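Local coordinates for E3 SUMO-protein ligase SIZ1 (Saccharomyces cerevisiae, PDB 3I2D), which acts as an E3 ligase that promotes attachment of SUMO to septins and to PCNA, at residues A[140-148]-A[181-191]. Numbering follows the deposited sequence.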
loop_
_atom_site.group_PDB
_atom_site.type_symbol
_atom_site.label_atom_id
_atom_site.label_comp_id
_atom_site.label_asym_id
_atom_site.label_seq_id
_atom_site.Cartn_x
_atom_site.Cartn_y
_atom_site.Cartn_z
ATOM N N PRO A 140 12.842 -15.129 -6.123
ATOM C CA PRO A 140 14.279 -15.368 -6.265
ATOM C C PRO A 140 14.783 -14.678 -7.539
ATOM O O PRO A 140 14.049 -14.580 -8.513
ATOM C CB PRO A 140 14.367 -16.886 -6.355
ATOM C CG PRO A 140 13.067 -17.256 -7.010
ATOM C CD PRO A 140 12.085 -16.386 -6.254
ATOM N N PHE A 141 16.022 -14.189 -7.513
ATOM C CA PHE A 141 16.628 -13.520 -8.658
ATOM C C PHE A 141 17.871 -14.295 -9.076
ATOM O O PHE A 141 18.660 -14.715 -8.237
ATOM C CB PHE A 141 17.035 -12.100 -8.278
ATOM C CG PHE A 141 17.601 -11.305 -9.418
ATOM C CD1 PHE A 141 16.771 -10.499 -10.201
ATOM C CD2 PHE A 141 18.970 -11.345 -9.706
ATOM C CE1 PHE A 141 17.294 -9.741 -11.248
ATOM C CE2 PHE A 141 19.509 -10.588 -10.756
ATOM C CZ PHE A 141 18.670 -9.787 -11.526
ATOM N N PRO A 142 18.059 -14.514 -10.380
ATOM C CA PRO A 142 17.212 -14.088 -11.501
ATOM C C PRO A 142 16.033 -15.051 -11.703
ATOM O O PRO A 142 16.058 -16.196 -11.235
ATOM C CB PRO A 142 18.176 -14.132 -12.678
ATOM C CG PRO A 142 18.971 -15.410 -12.350
ATOM C CD PRO A 142 19.225 -15.289 -10.852
ATOM N N ASN A 143 15.002 -14.597 -12.401
ATOM C CA ASN A 143 13.866 -15.468 -12.652
ATOM C C ASN A 143 13.129 -15.060 -13.905
ATOM O O ASN A 143 13.319 -13.971 -14.436
ATOM C CB ASN A 143 12.903 -15.465 -11.455
ATOM C CG ASN A 143 11.995 -14.233 -11.413
ATOM O OD1 ASN A 143 11.191 -14.015 -12.309
ATOM N ND2 ASN A 143 12.111 -13.440 -10.353
ATOM N N GLU A 144 12.311 -15.967 -14.400
ATOM C CA GLU A 144 11.495 -15.687 -15.558
ATOM C C GLU A 144 10.160 -16.341 -15.310
ATOM O O GLU A 144 10.082 -17.556 -15.140
ATOM C CB GLU A 144 12.092 -16.243 -16.833
ATOM C CG GLU A 144 11.164 -16.002 -17.995
ATOM C CD GLU A 144 11.828 -16.224 -19.322
ATOM O OE1 GLU A 144 12.837 -15.526 -19.591
ATOM O OE2 GLU A 144 11.338 -17.096 -20.084
ATOM N N LEU A 145 9.114 -15.525 -15.269
ATOM C CA LEU A 145 7.771 -16.025 -15.024
ATOM C C LEU A 145 6.963 -16.035 -16.313
ATOM O O LEU A 145 6.962 -15.062 -17.079
ATOM C CB LEU A 145 7.065 -15.154 -13.988
ATOM C CG LEU A 145 5.682 -15.607 -13.531
ATOM C CD1 LEU A 145 5.772 -16.929 -12.775
ATOM C CD2 LEU A 145 5.098 -14.534 -12.649
ATOM N N ARG A 146 6.285 -17.152 -16.547
ATOM C CA ARG A 146 5.454 -17.310 -17.725
ATOM C C ARG A 146 4.083 -17.817 -17.333
ATOM O O ARG A 146 3.940 -18.654 -16.435
ATOM C CB ARG A 146 6.083 -18.298 -18.707
ATOM C CG ARG A 146 7.116 -17.704 -19.624
ATOM C CD ARG A 146 7.797 -18.777 -20.468
ATOM N NE ARG A 146 8.791 -18.168 -21.342
ATOM C CZ ARG A 146 8.495 -17.436 -22.415
ATOM N NH1 ARG A 146 7.229 -17.232 -22.756
ATOM N NH2 ARG A 146 9.462 -16.882 -23.133
ATOM N N CYS A 147 3.073 -17.284 -18.002
ATOM C CA CYS A 147 1.704 -17.710 -17.776
ATOM C C CYS A 147 1.187 -18.109 -19.147
ATOM O O CYS A 147 1.147 -17.281 -20.064
ATOM C CB CYS A 147 0.853 -16.579 -17.218
ATOM S SG CYS A 147 -0.731 -17.186 -16.658
ATOM N N ASN A 148 0.801 -19.376 -19.285
ATOM C CA ASN A 148 0.321 -19.897 -20.556
ATOM C C ASN A 148 1.274 -19.451 -21.672
ATOM O O ASN A 148 0.888 -18.752 -22.615
ATOM C CB ASN A 148 -1.105 -19.419 -20.837
ATOM C CG ASN A 148 -2.084 -19.819 -19.743
ATOM O OD1 ASN A 148 -2.034 -20.935 -19.221
ATOM N ND2 ASN A 148 -2.996 -18.911 -19.403
ATOM N N GLN A 181 -7.619 -25.108 -19.048
ATOM C CA GLN A 181 -6.511 -25.135 -18.106
ATOM C C GLN A 181 -5.479 -24.036 -18.333
ATOM O O GLN A 181 -5.187 -23.652 -19.471
ATOM C CB GLN A 181 -5.830 -26.498 -18.159
ATOM C CG GLN A 181 -4.514 -26.542 -17.432
ATOM C CD GLN A 181 -3.714 -27.773 -17.781
ATOM O OE1 GLN A 181 -4.120 -28.889 -17.470
ATOM N NE2 GLN A 181 -2.571 -27.579 -18.440
ATOM N N ASN A 182 -4.938 -23.537 -17.225
ATOM C CA ASN A 182 -3.929 -22.489 -17.238
ATOM C C ASN A 182 -2.614 -23.078 -16.779
ATOM O O ASN A 182 -2.587 -24.016 -15.981
ATOM C CB ASN A 182 -4.315 -21.358 -16.287
ATOM C CG ASN A 182 -5.360 -20.441 -16.869
ATOM O OD1 ASN A 182 -5.120 -19.752 -17.868
ATOM N ND2 ASN A 182 -6.533 -20.421 -16.247
ATOM N N ASN A 183 -1.520 -22.526 -17.276
ATOM C CA ASN A 183 -0.217 -23.019 -16.876
ATOM C C ASN A 183 0.732 -21.887 -16.508
ATOM O O ASN A 183 0.984 -20.979 -17.302
ATOM C CB ASN A 183 0.395 -23.867 -17.989
ATOM C CG ASN A 183 1.209 -25.018 -17.446
ATOM O OD1 ASN A 183 2.313 -24.834 -16.918
ATOM N ND2 ASN A 183 0.657 -26.223 -17.553
ATOM N N VAL A 184 1.247 -21.950 -15.288
ATOM C CA VAL A 184 2.179 -20.956 -14.791
ATOM C C VAL A 184 3.510 -21.632 -14.577
ATOM O O VAL A 184 3.573 -22.720 -14.018
ATOM C CB VAL A 184 1.728 -20.387 -13.450
ATOM C CG1 VAL A 184 2.760 -19.400 -12.943
ATOM C CG2 VAL A 184 0.386 -19.718 -13.605
ATOM N N GLU A 185 4.581 -20.987 -15.010
ATOM C CA GLU A 185 5.893 -21.572 -14.825
ATOM C C GLU A 185 6.909 -20.529 -14.378
ATOM O O GLU A 185 7.037 -19.471 -14.996
ATOM C CB GLU A 185 6.346 -22.216 -16.126
ATOM C CG GLU A 185 7.494 -23.188 -15.974
ATOM C CD GLU A 185 7.776 -23.937 -17.266
ATOM O OE1 GLU A 185 6.846 -24.607 -17.784
ATOM O OE2 GLU A 185 8.923 -23.851 -17.761
ATOM N N LEU A 186 7.607 -20.821 -13.283
ATOM C CA LEU A 186 8.642 -19.928 -12.773
ATOM C C LEU A 186 9.999 -20.592 -12.964
ATOM O O LEU A 186 10.259 -21.674 -12.445
ATOM C CB LEU A 186 8.459 -19.635 -11.283
ATOM C CG LEU A 186 9.580 -18.771 -10.684
ATOM C CD1 LEU A 186 9.417 -17.311 -11.096
ATOM C CD2 LEU A 186 9.538 -18.885 -9.174
ATOM N N ILE A 187 10.859 -19.939 -13.721
ATOM C CA ILE A 187 12.187 -20.453 -13.958
ATOM C C ILE A 187 13.149 -19.624 -13.122
ATOM O O ILE A 187 13.195 -18.403 -13.252
ATOM C CB ILE A 187 12.576 -20.304 -15.426
ATOM C CG1 ILE A 187 11.609 -21.111 -16.294
ATOM C CG2 ILE A 187 14.009 -20.758 -15.631
ATOM C CD1 ILE A 187 11.936 -21.036 -17.753
ATOM N N TYR A 188 13.905 -20.283 -12.252
ATOM C CA TYR A 188 14.875 -19.590 -11.419
ATOM C C TYR A 188 16.253 -20.214 -11.561
ATOM O O TYR A 188 16.420 -21.241 -12.230
ATOM C CB TYR A 188 14.427 -19.633 -9.966
ATOM C CG TYR A 188 14.128 -21.019 -9.464
ATOM C CD1 TYR A 188 15.077 -21.746 -8.756
ATOM C CD2 TYR A 188 12.882 -21.599 -9.691
ATOM C CE1 TYR A 188 14.786 -23.033 -8.276
ATOM C CE2 TYR A 188 12.582 -22.875 -9.219
ATOM C CZ TYR A 188 13.537 -23.589 -8.513
ATOM O OH TYR A 188 13.249 -24.858 -8.067
ATOM N N ALA A 189 17.239 -19.596 -10.922
ATOM C CA ALA A 189 18.612 -20.086 -10.989
ATOM C C ALA A 189 19.475 -19.564 -9.857
ATOM O O ALA A 189 19.310 -18.439 -9.421
ATOM C CB ALA A 189 19.240 -19.682 -12.315
ATOM N N PHE A 190 20.404 -20.388 -9.386
ATOM C CA PHE A 190 21.334 -19.969 -8.334
ATOM C C PHE A 190 20.636 -19.474 -7.088
ATOM O O PHE A 190 20.802 -18.319 -6.679
ATOM C CB PHE A 190 22.239 -18.862 -8.869
ATOM C CG PHE A 190 22.578 -19.028 -10.311
ATOM C CD1 PHE A 190 22.447 -17.962 -11.193
ATOM C CD2 PHE A 190 23.019 -20.254 -10.793
ATOM C CE1 PHE A 190 22.749 -18.111 -12.536
ATOM C CE2 PHE A 190 23.325 -20.418 -12.136
ATOM C CZ PHE A 190 23.192 -19.342 -13.013
ATOM N N THR A 191 19.862 -20.355 -6.479
ATOM C CA THR A 191 19.159 -19.994 -5.272
ATOM C C THR A 191 19.844 -20.596 -4.041
ATOM O O THR A 191 20.199 -21.771 -4.034
ATOM C CB THR A 191 17.710 -20.472 -5.350
ATOM O OG1 THR A 191 17.684 -21.877 -5.649
ATOM C CG2 THR A 191 16.980 -19.715 -6.434
HETATM O O HOH W 1 16.801 -17.429 -8.866
#
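The side-chain oxygen of N182 is gripped by two N-H groups: N148 ND2 reaches N182 OD1 at 2.8 Å, in the carbonyl plane and on a lone pair, and the backbone N of K176 donates to the same atom. The two amides lie nearly coplanar, their planes 29° apart. With CG beside its own backbone N and anti to the carbonyl carbon (chi1 -58°), N148 swings its amide against the neighbouring strand, where OD1 accepts the backbone N-H of N183 and stands in for a main-chain carbonyl. N148 N in turn donates to N183 O in an almost straight bond (176°), and its ND2 also binds H174 O. Without this amide, as with an alanine here, N183 N and H174 O would probably lose these mates and N182 OD1 would keep the K176 N-H but lose that of N148, although the backbone bond to N183 O could persist. From here strands 143-147 and 182-189 run antiparallel as the central pair of a four-stranded sheet in the PINIT domain, between strands 93-100 and 150-151 and away from the zinc-bearing SP-RING. Paired main-chain bonds join R146 to E185 and E144 to I187, E144 N meeting I187 O at 2.8 Å. L145, C147, V184 and L186 share one face; L145 CD1 lies 3.9 Å from V184 CG1 and 4.0 Å from L186 CD1, while C147 SG rests near V184 CG2. On the other face R146 NE forms a salt bridge with E144 OE2, its hydrogen bond bent and weak. Toward the far end N143 ND2 binds P140 O, P140 CG packs 4.0 Å from Y188 CB, and V87 of strand 74-90 touches P140, L186 and Y188. Beyond them a water links the loop at P142 to strand 182-189, donating to P142 O and accepting from A189 N at 3.0 Å.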